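Local coordinates for protein geranyltranstransferase (Marinomonas sp. MED121, PDB 4F62) that probably joins isopentenyl diphosphate to allylic diphosphates to make short-chain prenyl diphosphates such as farnesyl diphosphate, at residues R49-Y54 with A287-D292; A205-Y210 with Q281-L286. All coordinates share one frame; numbering follows the deposited sequence.

In the fold
Following the chain from its N terminus, helix 48-60 comes first, and its opening turns wait for the last modelled helix, 281-291, to meet them in interaction 1. That contact closes a loop of more than two hundred residues, all helix and connections without strand. Nested inside it, interaction 2 closes a shorter loop, from helix 201-226 to the first turns of the same helix 281-291. In this all-alpha isoprenoid synthase fold the two contacts thus tie the C-terminal helix to helices 48-60 and 201-226. They lie about 9 Å apart between centres and meet directly: CD1 of L286 packs against the backbone of M51 and L52, and L52 also touches Y210.

Interaction 1: R49-Y54 with A287-D292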
loop_
_atom_site.group_PDB
_atom_site.type_symbol
_atom_site.label_atom_id
_atom_site.label_comp_id
_atom_site.label_asym_id
_atom_site.label_seq_id
_atom_site.Cartn_x
_atom_site.Cartn_y
_atom_site.Cartn_z
ATOM N N ARG A 49 -9.914 -15.743 1.789
ATOM C CA ARG A 49 -9.165 -15.030 2.820
ATOM C C ARG A 49 -10.067 -14.327 3.842
ATOM O O ARG A 49 -9.842 -14.443 5.052
ATOM C CB ARG A 49 -8.105 -14.111 2.185
ATOM C CG ARG A 49 -7.016 -14.946 1.477
ATOM C CD ARG A 49 -6.228 -14.173 0.414
ATOM N NE ARG A 49 -5.443 -15.088 -0.430
ATOM C CZ ARG A 49 -5.954 -15.856 -1.391
ATOM N NH1 ARG A 49 -7.261 -15.832 -1.642
ATOM N NH2 ARG A 49 -5.161 -16.649 -2.104
ATOM N N PRO A 50 -11.092 -13.595 3.375
ATOM C CA PRO A 50 -12.078 -13.175 4.383
ATOM C C PRO A 50 -12.668 -14.327 5.217
ATOM O O PRO A 50 -12.743 -14.187 6.443
ATOM C CB PRO A 50 -13.161 -12.498 3.540
ATOM C CG PRO A 50 -12.352 -11.823 2.448
ATOM C CD PRO A 50 -11.261 -12.857 2.107
ATOM N N MET A 51 -13.065 -15.432 4.594
ATOM C CA MET A 51 -13.620 -16.548 5.361
ATOM C C MET A 51 -12.678 -17.033 6.471
ATOM O O MET A 51 -13.105 -17.239 7.601
ATOM C CB MET A 51 -14.033 -17.708 4.440
ATOM C CG MET A 51 -15.201 -17.344 3.533
ATOM S SD MET A 51 -15.955 -18.734 2.661
ATOM C CE MET A 51 -14.620 -19.178 1.562
ATOM N N LEU A 52 -11.396 -17.199 6.150
ATOM C CA LEU A 52 -10.405 -17.589 7.150
ATOM C C LEU A 52 -10.303 -16.556 8.266
ATOM O O LEU A 52 -10.157 -16.910 9.433
ATOM C CB LEU A 52 -9.022 -17.736 6.507
ATOM C CG LEU A 52 -8.814 -18.965 5.622
ATOM C CD1 LEU A 52 -7.489 -18.823 4.878
ATOM C CD2 LEU A 52 -8.842 -20.251 6.456
ATOM N N THR A 53 -10.363 -15.277 7.905
ATOM C CA THR A 53 -10.252 -14.199 8.888
ATOM C C THR A 53 -11.403 -14.246 9.887
ATOM O O THR A 53 -11.197 -14.195 11.109
ATOM C CB THR A 53 -10.227 -12.827 8.197
ATOM O OG1 THR A 53 -9.232 -12.848 7.165
ATOM C CG2 THR A 53 -9.890 -11.702 9.202
ATOM N N TYR A 54 -12.624 -14.357 9.375
ATOM C CA TYR A 54 -13.780 -14.393 10.261
ATOM C C TYR A 54 -13.777 -15.672 11.088
ATOM O O TYR A 54 -14.197 -15.655 12.249
ATOM C CB TYR A 54 -15.083 -14.298 9.468
ATOM C CG TYR A 54 -15.344 -12.942 8.857
ATOM C CD1 TYR A 54 -15.561 -11.823 9.659
ATOM C CD2 TYR A 54 -15.404 -12.780 7.476
ATOM C CE1 TYR A 54 -15.813 -10.569 9.099
ATOM C CE2 TYR A 54 -15.660 -11.530 6.905
ATOM C CZ TYR A 54 -15.867 -10.434 7.716
ATOM O OH TYR A 54 -16.127 -9.208 7.146
ATOM N N ALA A 287 -10.648 -25.971 5.705
ATOM C CA ALA A 287 -9.442 -26.707 5.344
ATOM C C ALA A 287 -9.763 -27.602 4.145
ATOM O O ALA A 287 -9.073 -27.559 3.117
ATOM C CB ALA A 287 -8.940 -27.536 6.514
ATOM N N ASN A 288 -10.826 -28.389 4.275
ATOM C CA ASN A 288 -11.231 -29.307 3.210
ATOM C C ASN A 288 -11.606 -28.580 1.913
ATOM O O ASN A 288 -11.199 -28.987 0.826
ATOM C CB ASN A 288 -12.376 -30.209 3.684
ATOM C CG ASN A 288 -12.193 -30.671 5.128
ATOM O OD1 ASN A 288 -11.111 -30.523 5.705
ATOM N ND2 ASN A 288 -13.257 -31.221 5.721
ATOM N N TYR A 289 -12.371 -27.496 2.036
ATOM C CA TYR A 289 -12.795 -26.710 0.875
ATOM C C TYR A 289 -11.623 -26.094 0.086
ATOM O O TYR A 289 -11.548 -26.240 -1.140
ATOM C CB TYR A 289 -13.756 -25.608 1.317
ATOM C CG TYR A 289 -14.185 -24.668 0.212
ATOM C CD1 TYR A 289 -14.954 -25.122 -0.855
ATOM C CD2 TYR A 289 -13.846 -23.320 0.250
ATOM C CE1 TYR A 289 -15.361 -24.259 -1.865
ATOM C CE2 TYR A 289 -14.250 -22.452 -0.748
ATOM C CZ TYR A 289 -15.005 -22.925 -1.805
ATOM O OH TYR A 289 -15.404 -22.058 -2.799
ATOM N N ILE A 290 -10.727 -25.401 0.790
ATOM C CA ILE A 290 -9.567 -24.747 0.167
ATOM C C ILE A 290 -8.644 -25.773 -0.481
ATOM O O ILE A 290 -8.265 -25.642 -1.656
ATOM C CB ILE A 290 -8.754 -23.911 1.185
ATOM C CG1 ILE A 290 -9.586 -22.726 1.688
ATOM C CG2 ILE A 290 -7.467 -23.407 0.554
ATOM C CD1 ILE A 290 -9.091 -22.132 3.011
ATOM N N ILE A 291 -8.292 -26.795 0.290
ATOM C CA ILE A 291 -7.465 -27.885 -0.211
ATOM C C ILE A 291 -8.119 -28.571 -1.404
ATOM O O ILE A 291 -7.491 -28.699 -2.460
ATOM C CB ILE A 291 -7.197 -28.927 0.889
ATOM C CG1 ILE A 291 -6.185 -28.374 1.892
ATOM C CG2 ILE A 291 -6.670 -30.225 0.295
ATOM C CD1 ILE A 291 -5.921 -29.311 3.053
ATOM N N ASP A 292 -9.385 -28.955 -1.215
ATOM C CA ASP A 292 -10.179 -29.819 -2.101
ATOM C C ASP A 292 -9.969 -31.290 -1.750
ATOM O O ASP A 292 -10.626 -31.817 -0.849
ATOM C CB ASP A 292 -9.940 -29.550 -3.597
ATOM C CG ASP A 292 -10.529 -30.627 -4.486
ATOM O OD1 ASP A 292 -9.848 -31.652 -4.720
ATOM O OD2 ASP A 292 -11.674 -30.448 -4.952
#
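The aromatic ring of Y289 receives the methyl end of M51 at an oblique slant: M51 CE lies 4.0 Å from Y289 CE2, and the two side chains cross at about a right angle. This is helix-to-helix packing within the all-alpha isoprenoid synthase fold, joining the early helix 48-60 to the C-terminal helix 281-291. M51 gets its methyl there by a bend at the far end of its chain: the first two torsions carry sulfur out from the helix, and the last one (chi3 -68°) turns CE aside. The tyrosine ring leans out from its own helix with CG opposite the backbone N (chi1 176°).

Alongside this pair, L52 and I290 reach toward each other tip to tip. CD1 of I290 rests on the forked end of the leucine, 3.9 Å from L52 CD2 and 4.1 Å from L52 CG. The backbones stay well apart, the nearest CA atoms, those of L52 and A287, being 9.3 Å from each other, and only side-chain ends meet between them. Helix 5-23 covers M51 through S9 and T12, while helix 170-194 packs on L52 through I185 and S188.

Within helix 48-60, the carbonyl of R49 takes two donors from opposite faces of its plane: the backbone N of T53, and T53 OG1 at 2.7 Å from R49 O.

Interaction 2: A205-Y210 with Q281-L286; sequences AKLDAY and QPLTDL
Y210 on helix 201-226 and L283 on helix 281-291 carry most of this buried contact between two nearly parallel helices of the all-alpha isoprenoid synthase fold. The short segments run at 17° to one another, with axes 13.0 Å apart, a wide spacing that long side chains span.

The polar part is one hydrogen bond. Y210 OH donates to the main-chain carbonyl of L283, with OH 2.6 Å from L283 O. The carbonyl oxygen lies at the edge of the ring, near its plane, and the hydroxyl meets it at a C=O...O angle of 124°, tilted 20° from the carbonyl plane. The tyrosine can reach that far because CG stands opposite its backbone N, sending the ring toward the other helix. A buried phenol hydroxyl thereby gains an acceptor and is tied to the backbone of the C-terminal helix.

The apolar part comes mostly from the two branches of L283. The leucine chain crosses the ring's outer end at a slant, its CD2 3.7 Å from Y210 CE1. The other branch turns to L207, which crosses it at about a right angle, CD1 of L283 being 3.8 Å from L207 CD2. L286 adds a lighter touch through CB beside the hydroxyl. A55 of helix 48-60 and I273 of helix 249-273 also pack on L283, while L207 meets V189 and A193 of helix 170-194.

Polar and charged groups lie farther out: K206 forms a salt bridge with E275, D208 another with R190, and at the start of helix 281-291 Q281 NE2 donates to D285 OD1, 3.0 Å away, meeting it from above the carboxylate plane.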
loop_
_atom_site.group_PDB
_atom_site.type_symbol
_atom_site.label_atom_id
_atom_site.label_comp_id
_atom_site.label_asym_id
_atom_site.label_seq_id
_atom_site.Cartn_x
_atom_site.Cartn_y
_atom_site.Cartn_z
ATOM N N ALA A 205 0.237 -19.365 17.652
ATOM C CA ALA A 205 1.187 -20.340 17.128
ATOM C C ALA A 205 0.489 -21.521 16.432
ATOM O O ALA A 205 0.933 -21.990 15.372
ATOM C CB ALA A 205 2.092 -20.835 18.241
ATOM N N LYS A 206 -0.604 -21.999 17.027
ATOM C CA LYS A 206 -1.396 -23.067 16.419
ATOM C C LYS A 206 -2.001 -22.603 15.101
ATOM O O LYS A 206 -2.019 -23.352 14.122
ATOM C CB LYS A 206 -2.502 -23.528 17.373
ATOM C CG LYS A 206 -2.007 -24.216 18.636
ATOM C CD LYS A 206 -3.127 -24.295 19.668
ATOM C CE LYS A 206 -2.624 -24.800 21.010
ATOM N NZ LYS A 206 -1.981 -26.135 20.871
ATOM N N LEU A 207 -2.491 -21.365 15.071
ATOM C CA LEU A 207 -3.077 -20.818 13.846
ATOM C C LEU A 207 -2.035 -20.646 12.749
ATOM O O LEU A 207 -2.316 -20.922 11.576
ATOM C CB LEU A 207 -3.836 -19.515 14.124
ATOM C CG LEU A 207 -5.098 -19.735 14.954
ATOM C CD1 LEU A 207 -5.697 -18.401 15.440
ATOM C CD2 LEU A 207 -6.115 -20.525 14.146
ATOM N N ASP A 208 -0.830 -20.221 13.133
ATOM C CA ASP A 208 0.310 -20.164 12.212
ATOM C C ASP A 208 0.504 -21.482 11.508
ATOM O O ASP A 208 0.589 -21.539 10.281
ATOM C CB ASP A 208 1.613 -19.881 12.967
ATOM C CG ASP A 208 1.906 -18.408 13.106
ATOM O OD1 ASP A 208 1.160 -17.594 12.531
ATOM O OD2 ASP A 208 2.899 -18.064 13.781
ATOM N N ALA A 209 0.614 -22.540 12.308
ATOM C CA ALA A 209 0.876 -23.868 11.789
ATOM C C ALA A 209 -0.308 -24.346 10.956
ATOM O O ALA A 209 -0.127 -24.990 9.918
ATOM C CB ALA A 209 1.160 -24.834 12.937
ATOM N N TYR A 210 -1.523 -24.022 11.403
ATOM C CA TYR A 210 -2.712 -24.376 10.630
ATOM C C TYR A 210 -2.603 -23.756 9.239
ATOM O O TYR A 210 -2.760 -24.438 8.219
ATOM C CB TYR A 210 -3.984 -23.906 11.340
ATOM C CG TYR A 210 -5.227 -23.890 10.470
ATOM C CD1 TYR A 210 -5.556 -22.770 9.715
ATOM C CD2 TYR A 210 -6.077 -24.990 10.413
ATOM C CE1 TYR A 210 -6.694 -22.743 8.924
ATOM C CE2 TYR A 210 -7.217 -24.974 9.618
ATOM C CZ TYR A 210 -7.516 -23.837 8.876
ATOM O OH TYR A 210 -8.636 -23.793 8.075
ATOM N N GLN A 281 -15.015 -25.599 13.953
ATOM C CA GLN A 281 -15.648 -26.240 12.797
ATOM C C GLN A 281 -15.468 -25.493 11.455
ATOM O O GLN A 281 -15.157 -26.128 10.445
ATOM C CB GLN A 281 -17.124 -26.567 13.065
ATOM C CG GLN A 281 -17.653 -27.668 12.157
ATOM C CD GLN A 281 -16.842 -28.965 12.255
ATOM O OE1 GLN A 281 -16.532 -29.435 13.353
ATOM N NE2 GLN A 281 -16.494 -29.541 11.104
ATOM N N PRO A 282 -15.658 -24.153 11.441
ATOM C CA PRO A 282 -15.436 -23.414 10.195
ATOM C C PRO A 282 -14.018 -23.592 9.654
ATOM O O PRO A 282 -13.848 -23.840 8.455
ATOM C CB PRO A 282 -15.668 -21.960 10.618
ATOM C CG PRO A 282 -16.731 -22.074 11.674
ATOM C CD PRO A 282 -16.341 -23.309 12.450
ATOM N N LEU A 283 -13.017 -23.475 10.521
ATOM C CA LEU A 283 -11.632 -23.667 10.098
ATOM C C LEU A 283 -11.398 -25.101 9.637
ATOM O O LEU A 283 -10.609 -25.349 8.730
ATOM C CB LEU A 283 -10.656 -23.298 11.220
ATOM C CG LEU A 283 -10.381 -21.815 11.464
ATOM C CD1 LEU A 283 -9.416 -21.639 12.634
ATOM C CD2 LEU A 283 -9.816 -21.175 10.212
ATOM N N THR A 284 -12.088 -26.051 10.250
ATOM C CA THR A 284 -11.962 -27.428 9.807
ATOM C C THR A 284 -12.619 -27.582 8.438
ATOM O O THR A 284 -12.018 -28.139 7.507
ATOM C CB THR A 284 -12.601 -28.384 10.817
ATOM O OG1 THR A 284 -11.951 -28.225 12.086
ATOM C CG2 THR A 284 -12.471 -29.829 10.340
ATOM N N ASP A 285 -13.847 -27.079 8.311
ATOM C CA ASP A 285 -14.563 -27.132 7.037
ATOM C C ASP A 285 -13.791 -26.406 5.931
ATOM O O ASP A 285 -13.680 -26.913 4.814
ATOM C CB ASP A 285 -15.964 -26.534 7.168
ATOM C CG ASP A 285 -16.875 -27.365 8.046
ATOM O OD1 ASP A 285 -16.556 -28.544 8.292
ATOM O OD2 ASP A 285 -17.919 -26.834 8.476
ATOM N N LEU A 286 -13.259 -25.228 6.251
ATOM C CA LEU A 286 -12.477 -24.430 5.293
ATOM C C LEU A 286 -11.205 -25.128 4.842
ATOM O O LEU A 286 -10.719 -24.888 3.732
ATOM C CB LEU A 286 -12.098 -23.058 5.871
ATOM C CG LEU A 286 -13.190 -21.980 5.861
ATOM C CD1 LEU A 286 -12.722 -20.725 6.584
ATOM C CD2 LEU A 286 -13.581 -21.648 4.430
#